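Local coordinates for protein D-psicose 3-epimerase (Agrobacterium tumefaciens, PDB 2HK0) that catalyses the metal-dependent epimerisation of the ketohexose D-fructose to D-psicose at C3, probably in a site at the C-terminal end of its TIM barrel, at residues 54-57 and 58-61; 61-65 and 66-70; 94-98 and 99-103. All coordinates share one frame; numbering follows the deposited sequence.

Contact 1: 54-57 and 58-61; sequences EVAA and HHIN
Ala56 points its methyl at the edges of two neighbouring imidazoles. Its CB lies 3.8 Å from His58 ND1, at the edge of that ring and close to its plane, and it reaches the edge of the His59 ring as well, 4.3 Å from His59 CD2. The two histidines are consecutive and turned so that His58 CE1 sits over one face of the His59 ring, offset toward its rim. The first torsion of His59, with CG anti to its carbonyl carbon (chi1 -90°), sends its ring back along the chain toward Ala56; NE2 at its far end is hydrogen-bonded to Trp34 O, which helps fix the rotation of the imidazole. This is the C-terminal end of strand 52-56, second of the eight parallel strands of the TIM barrel, where the chain runs on into a short, weakly bonded helical turn. The carbonyls at the junction take up this turn only loosely: Ala56 O receives a weak bond from His59 N at 3.3 Å, and Ala57 O receives weak bonds from both Ile60 N, 2.9 Å away at a strongly bent 120°, and Asn61 N. Ile60 leaves the turn on a different side from His59, toward Val55. Its CB stands 3.1 Å from Ala57 O, and its CD1 meets Val55 CG1 at 4.2 Å, one apolar branch against another; chi2 of 178° extends the CG1 arm to bring CD1 there. Beyond this pair Ile60 touches Leu119 and Asn115, while Glu54, one residue before Val55, bonds through its two carboxylate oxygens to His227 and His229.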
loop_
_atom_site.group_PDB
_atom_site.type_symbol
_atom_site.label_atom_id
_atom_site.label_comp_id
_atom_site.label_asym_id
_atom_site.label_seq_id
_atom_site.Cartn_x
_atom_site.Cartn_y
_atom_site.Cartn_z
ATOM N N GLU A 54 -3.430 14.400 26.075
ATOM C CA GLU A 54 -2.026 14.351 26.425
ATOM C C GLU A 54 -1.557 15.774 26.585
ATOM O O GLU A 54 -1.833 16.629 25.747
ATOM C CB GLU A 54 -1.190 13.637 25.364
ATOM C CG GLU A 54 0.289 13.623 25.718
ATOM C CD GLU A 54 1.023 12.412 25.158
ATOM O OE1 GLU A 54 0.686 11.288 25.557
ATOM O OE2 GLU A 54 1.940 12.574 24.331
ATOM N N VAL A 55 -0.813 15.987 27.659
ATOM C CA VAL A 55 -0.308 17.288 28.047
ATOM C C VAL A 55 1.221 17.333 28.136
ATOM O O VAL A 55 1.866 16.288 28.174
ATOM C CB VAL A 55 -0.938 17.617 29.419
ATOM C CG1 VAL A 55 -0.172 18.683 30.112
ATOM C CG2 VAL A 55 -2.419 18.005 29.219
ATOM N N ALA A 56 1.793 18.540 28.166
ATOM C CA ALA A 56 3.246 18.720 28.285
ATOM C C ALA A 56 3.633 18.877 29.764
ATOM O O ALA A 56 3.110 19.746 30.467
ATOM C CB ALA A 56 3.690 19.944 27.512
ATOM N N ALA A 57 4.562 18.043 30.220
ATOM C CA ALA A 57 4.997 18.053 31.612
ATOM C C ALA A 57 5.513 19.377 32.173
ATOM O O ALA A 57 5.222 19.701 33.327
ATOM C CB ALA A 57 6.039 16.971 31.830
ATOM N N HIS A 58 6.256 20.147 31.378
ATOM C CA HIS A 58 6.809 21.413 31.863
ATOM C C HIS A 58 5.733 22.353 32.412
ATOM O O HIS A 58 5.950 23.039 33.416
ATOM C CB HIS A 58 7.640 22.114 30.768
ATOM C CG HIS A 58 6.858 23.058 29.907
ATOM N ND1 HIS A 58 5.895 22.636 29.015
ATOM C CD2 HIS A 58 6.901 24.408 29.802
ATOM C CE1 HIS A 58 5.380 23.685 28.396
ATOM N NE2 HIS A 58 5.974 24.772 28.855
ATOM N N HIS A 59 4.578 22.381 31.760
ATOM C CA HIS A 59 3.470 23.215 32.211
ATOM C C HIS A 59 3.087 22.825 33.630
ATOM O O HIS A 59 2.796 23.673 34.474
ATOM C CB HIS A 59 2.245 23.010 31.321
ATOM C CG HIS A 59 2.181 23.936 30.150
ATOM N ND1 HIS A 59 2.104 25.306 30.289
ATOM C CD2 HIS A 59 2.165 23.691 28.818
ATOM C CE1 HIS A 59 2.044 25.863 29.092
ATOM N NE2 HIS A 59 2.077 24.905 28.183
ATOM N N ILE A 60 3.084 21.524 33.875
ATOM C CA ILE A 60 2.713 20.975 35.167
ATOM C C ILE A 60 3.576 21.453 36.339
ATOM O O ILE A 60 3.067 21.655 37.441
ATOM C CB ILE A 60 2.708 19.435 35.082
ATOM C CG1 ILE A 60 1.693 19.008 34.016
ATOM C CG2 ILE A 60 2.378 18.820 36.429
ATOM C CD1 ILE A 60 1.611 17.516 33.771
ATOM N N ASN A 61 4.868 21.658 36.099
ATOM C CA ASN A 61 5.769 22.102 37.157
ATOM C C ASN A 61 5.556 23.543 37.605
ATOM O O ASN A 61 6.143 23.981 38.592
ATOM C CB ASN A 61 7.225 21.930 36.723
ATOM C CG ASN A 61 7.642 20.478 36.673
ATOM O OD1 ASN A 61 7.133 19.659 37.428
ATOM N ND2 ASN A 61 8.581 20.154 35.793
#

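Contact 2: 61-65 and 66-70; sequences NEYSD and AELAT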
loop_
_atom_site.group_PDB
_atom_site.type_symbol
_atom_site.label_atom_id
_atom_site.label_comp_id
_atom_site.label_asym_id
_atom_site.label_seq_id
_atom_site.Cartn_x
_atom_site.Cartn_y
_atom_site.Cartn_z
ATOM N N ASN A 61 4.868 21.658 36.099
ATOM C CA ASN A 61 5.769 22.102 37.157
ATOM C C ASN A 61 5.556 23.543 37.605
ATOM O O ASN A 61 6.143 23.981 38.592
ATOM C CB ASN A 61 7.225 21.930 36.723
ATOM C CG ASN A 61 7.642 20.478 36.673
ATOM O OD1 ASN A 61 7.133 19.659 37.428
ATOM N ND2 ASN A 61 8.581 20.154 35.793
ATOM N N GLU A 62 4.713 24.277 36.891
ATOM C CA GLU A 62 4.475 25.670 37.237
ATOM C C GLU A 62 3.191 25.929 38.002
ATOM O O GLU A 62 3.005 27.014 38.557
ATOM C CB GLU A 62 4.513 26.533 35.975
ATOM C CG GLU A 62 5.917 26.667 35.409
ATOM C CD GLU A 62 6.958 26.791 36.514
ATOM O OE1 GLU A 62 6.793 27.662 37.399
ATOM O OE2 GLU A 62 7.940 26.009 36.502
ATOM N N TYR A 63 2.313 24.933 38.036
ATOM C CA TYR A 63 1.046 25.060 38.740
ATOM C C TYR A 63 1.217 24.830 40.231
ATOM O O TYR A 63 2.059 24.047 40.656
ATOM C CB TYR A 63 0.034 24.052 38.192
ATOM C CG TYR A 63 -0.447 24.364 36.798
ATOM C CD1 TYR A 63 -1.220 25.498 36.544
ATOM C CD2 TYR A 63 -0.121 23.537 35.730
ATOM C CE1 TYR A 63 -1.654 25.800 35.253
ATOM C CE2 TYR A 63 -0.549 23.829 34.436
ATOM C CZ TYR A 63 -1.313 24.960 34.205
ATOM O OH TYR A 63 -1.726 25.245 32.927
ATOM N N SER A 64 0.405 25.521 41.022
ATOM C CA SER A 64 0.439 25.377 42.469
ATOM C C SER A 64 -0.261 24.071 42.789
ATOM O O SER A 64 -1.044 23.576 41.984
ATOM C CB SER A 64 -0.327 26.514 43.136
ATOM O OG SER A 64 -1.719 26.398 42.885
ATOM N N ASP A 65 0.006 23.519 43.963
ATOM C CA ASP A 65 -0.634 22.271 44.351
ATOM C C ASP A 65 -2.155 22.417 44.328
ATOM O O ASP A 65 -2.879 21.440 44.116
ATOM C CB ASP A 65 -0.146 21.842 45.741
ATOM C CG ASP A 65 1.226 21.181 45.696
ATOM O OD1 ASP A 65 1.957 21.409 44.711
ATOM O OD2 ASP A 65 1.579 20.438 46.640
ATOM N N ALA A 66 -2.640 23.641 44.529
ATOM C CA ALA A 66 -4.080 23.900 44.522
ATOM C C ALA A 66 -4.617 23.860 43.093
ATOM O O ALA A 66 -5.723 23.378 42.835
ATOM C CB ALA A 66 -4.365 25.257 45.150
ATOM N N GLU A 67 -3.822 24.386 42.167
ATOM C CA GLU A 67 -4.195 24.407 40.765
ATOM C C GLU A 67 -4.181 22.992 40.189
ATOM O O GLU A 67 -5.083 22.612 39.439
ATOM C CB GLU A 67 -3.237 25.309 40.007
ATOM C CG GLU A 67 -3.342 26.749 40.450
ATOM C CD GLU A 67 -2.255 27.602 39.852
ATOM O OE1 GLU A 67 -1.071 27.239 40.018
ATOM O OE2 GLU A 67 -2.585 28.628 39.220
ATOM N N LEU A 68 -3.163 22.217 40.552
ATOM C CA LEU A 68 -3.067 20.840 40.084
ATOM C C LEU A 68 -4.335 20.107 40.500
ATOM O O LEU A 68 -4.953 19.422 39.691
ATOM C CB LEU A 68 -1.848 20.149 40.686
ATOM C CG LEU A 68 -0.511 20.692 40.199
ATOM C CD1 LEU A 68 0.635 19.966 40.892
ATOM C CD2 LEU A 68 -0.424 20.519 38.702
ATOM N N ALA A 69 -4.724 20.269 41.759
ATOM C CA ALA A 69 -5.930 19.637 42.281
ATOM C C ALA A 69 -7.157 20.027 41.457
ATOM O O ALA A 69 -8.011 19.196 41.162
ATOM C CB ALA A 69 -6.139 20.036 43.738
ATOM N N THR A 70 -7.246 21.296 41.087
ATOM C CA THR A 70 -8.382 21.766 40.300
ATOM C C THR A 70 -8.393 21.101 38.924
ATOM O O THR A 70 -9.444 20.741 38.399
ATOM C CB THR A 70 -8.322 23.298 40.117
ATOM O OG1 THR A 70 -8.361 23.923 41.408
ATOM C CG2 THR A 70 -9.499 23.794 39.263
#
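Ser64 and Glu67 form a capping box at the start of helix 65-77, one of the outer helices of the TIM barrel, with Ser64 as the N-cap. The side-chain bonds run both ways. Ser64 OG accepts from Glu67 N at 3.0 Å, and the carboxylate oxygen Glu67 OE1 turns back to accept from Ser64 N, an almost straight bond (172°) whose modelled length of 2.5 Å is doubtfully short. Ser64 OG also gives a weak bond to the same OE1, so this one oxygen is approached by both the backbone N-H and, weakly, the hydroxyl of a single residue. Chi1 of Ser64, 69°, places OG between its own N and carbonyl carbon, facing the first turn; the extended Glu67 chain reaches back so that OE1 meets the Ser64 N-H. A carboxylate at a helix N-terminus would also probably be favoured by the helix dipole.

Backbone bonds continue the turn: Leu68 N donates to Ser64 O at 2.9 Å, and Ala69 N to Asp65 O at 3.2 Å. Asp65 itself, the first helical residue, sends its OD1 to a salt bridge with Lys118 of the neighbouring helix 99-118.

The apolar part lies beside the box. Leu68 CD2 rests 3.6 Å from Tyr63 CB, and Leu68 continues inward to Leu119 and Lys118, joining the new helix to the next one round the barrel. The Tyr63 ring stands across the Glu67 carboxylate, their planes 79° apart, with Glu67 OE1 at the ring edge, 3.9 Å from Tyr63 CD1.

Contact 3: 94-98 and 99-103; sequences LSSED and AAVRA
An N-terminal helix cap joined to an ST turn starts helix 99-118, with Asp98 as the N-cap residue. Its OD1 accepts from Ala100 N at 2.7 Å and from Val101 N at 3.3 Å, both weak bonds, the first bent to 128°. A chi1 of -170° carries the Asp98 carboxylate forward to the N-H groups of the first turn. Two residues earlier, Ser96 OG accepts from Asp98 N at 3.0 Å, which closes the ST turn and holds the cap residue in place.

The helix belongs to the TIM barrel, where it follows strand 81-85 and the long loop that ends here, leading on to strand 123-126. Arg102, one turn into it, reaches back to that loop. Its chain bends at chi3 and brings NH1 to two successive carbonyls: Ser96 O, 2.7 Å away on a lone pair and within the guanidinium plane, and Glu97 O, also 2.7 Å from NH1 but with a weaker, bent bond. Both oxygens meet the guanidinium at its edge, while Asp98 C and Ala99 CA lie over one face. The aliphatic part of Arg102 follows the loop, CG passing 3.1 Å from Ser96 O. Outside the turn, Arg102 and Glu97 both touch Arg148 of helix 142-162, and Leu94 packs on Ile153 and Ile156 of the same helix.

Val101 packs against both the ST-turn serine and the N-cap aspartate. Its CG1 presses on Ser96 CB at 3.5 Å, tighter than usual carbon contact, and its CG2 lies 3.4 Å from Asp98 CB, the side chains of Val101 and Asp98 crossing at about a right angle.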
loop_
_atom_site.group_PDB
_atom_site.type_symbol
_atom_site.label_atom_id
_atom_site.label_comp_id
_atom_site.label_asym_id
_atom_site.label_seq_id
_atom_site.Cartn_x
_atom_site.Cartn_y
_atom_site.Cartn_z
ATOM N N LEU A 94 19.453 13.381 30.951
ATOM C CA LEU A 94 20.172 12.209 31.444
ATOM C C LEU A 94 21.285 11.652 30.567
ATOM O O LEU A 94 21.984 10.722 30.965
ATOM C CB LEU A 94 19.166 11.087 31.724
ATOM C CG LEU A 94 17.909 11.498 32.497
ATOM C CD1 LEU A 94 16.891 10.371 32.497
ATOM C CD2 LEU A 94 18.299 11.892 33.912
ATOM N N SER A 95 21.480 12.193 29.380
ATOM C CA SER A 95 22.512 11.619 28.537
ATOM C C SER A 95 23.778 12.457 28.437
ATOM O O SER A 95 24.771 11.980 27.914
ATOM C CB SER A 95 21.969 11.370 27.129
ATOM O OG SER A 95 21.764 12.600 26.460
ATOM N N SER A 96 23.746 13.697 28.918
ATOM C CA SER A 96 24.923 14.558 28.815
ATOM C C SER A 96 26.215 14.031 29.437
ATOM O O SER A 96 26.205 13.326 30.446
ATOM C CB SER A 96 24.638 15.942 29.413
ATOM O OG SER A 96 25.821 16.731 29.391
ATOM N N GLU A 97 27.334 14.384 28.811
ATOM C CA GLU A 97 28.648 13.993 29.310
ATOM C C GLU A 97 28.890 14.688 30.646
ATOM O O GLU A 97 29.553 14.151 31.528
ATOM C CB GLU A 97 29.741 14.419 28.328
ATOM C CG GLU A 97 30.146 13.349 27.344
ATOM C CD GLU A 97 31.399 13.716 26.552
ATOM O OE1 GLU A 97 32.405 14.128 27.179
ATOM O OE2 GLU A 97 31.381 13.580 25.304
ATOM N N ASP A 98 28.344 15.891 30.771
ATOM C CA ASP A 98 28.472 16.724 31.965
ATOM C C ASP A 98 27.708 16.177 33.177
ATOM O O ASP A 98 26.482 16.221 33.217
ATOM C CB ASP A 98 27.964 18.132 31.643
ATOM C CG ASP A 98 28.268 19.136 32.735
ATOM O OD1 ASP A 98 28.218 18.767 33.930
ATOM O OD2 ASP A 98 28.540 20.305 32.388
ATOM N N ALA A 99 28.442 15.686 34.169
ATOM C CA ALA A 99 27.833 15.139 35.374
ATOM C C ALA A 99 26.842 16.098 36.022
ATOM O O ALA A 99 25.815 15.677 36.549
ATOM C CB ALA A 99 28.920 14.754 36.376
ATOM N N ALA A 100 27.147 17.392 35.983
ATOM C CA ALA A 100 26.271 18.395 36.575
ATOM C C ALA A 100 24.938 18.430 35.845
ATOM O O ALA A 100 23.877 18.558 36.460
ATOM C CB ALA A 100 26.928 19.759 36.520
ATOM N N VAL A 101 25.002 18.336 34.525
ATOM C CA VAL A 101 23.805 18.330 33.708
ATOM C C VAL A 101 22.980 17.089 34.040
ATOM O O VAL A 101 21.762 17.175 34.185
ATOM C CB VAL A 101 24.156 18.309 32.214
ATOM C CG1 VAL A 101 22.886 18.201 31.385
ATOM C CG2 VAL A 101 24.921 19.567 31.853
ATOM N N ARG A 102 23.650 15.944 34.169
ATOM C CA ARG A 102 22.957 14.693 34.486
ATOM C C ARG A 102 22.300 14.756 35.858
ATOM O O ARG A 102 21.216 14.207 36.055
ATOM C CB ARG A 102 23.916 13.494 34.428
ATOM C CG ARG A 102 24.460 13.182 33.026
ATOM C CD ARG A 102 25.080 11.778 32.958
ATOM N NE ARG A 102 26.169 11.595 33.916
ATOM C CZ ARG A 102 27.438 11.918 33.681
ATOM N NH1 ARG A 102 27.785 12.439 32.513
ATOM N NH2 ARG A 102 28.361 11.727 34.617
ATOM N N ALA A 103 22.956 15.423 36.805
ATOM C CA ALA A 103 22.408 15.555 38.150
ATOM C C ALA A 103 21.188 16.464 38.112
ATOM O O ALA A 103 20.193 16.221 38.806
ATOM C CB ALA A 103 23.461 16.132 39.099
#

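Contacts 1 and 2 are consecutive: they share Asn61, their centres are 11 Å apart, and they touch where Ile60 O meets Leu68 CD2 at 3.9 Å. Together they carry the chain from the end of strand 52-56 out to helix 65-77 on the surface. Contact 3 follows later in the chain, its centre 22 Å from that of contact 1 and 29 Å from that of contact 2, and touches neither. Helix 99-118, which contact 3 begins, nevertheless meets both: Thr112 and Asn115 bond to Asn61, and Lys118 reaches contact 2. Contact 1 lies about 11 Å from the centre of the chain, at the strand end that carries the active site in TIM barrels, so it is probably near it.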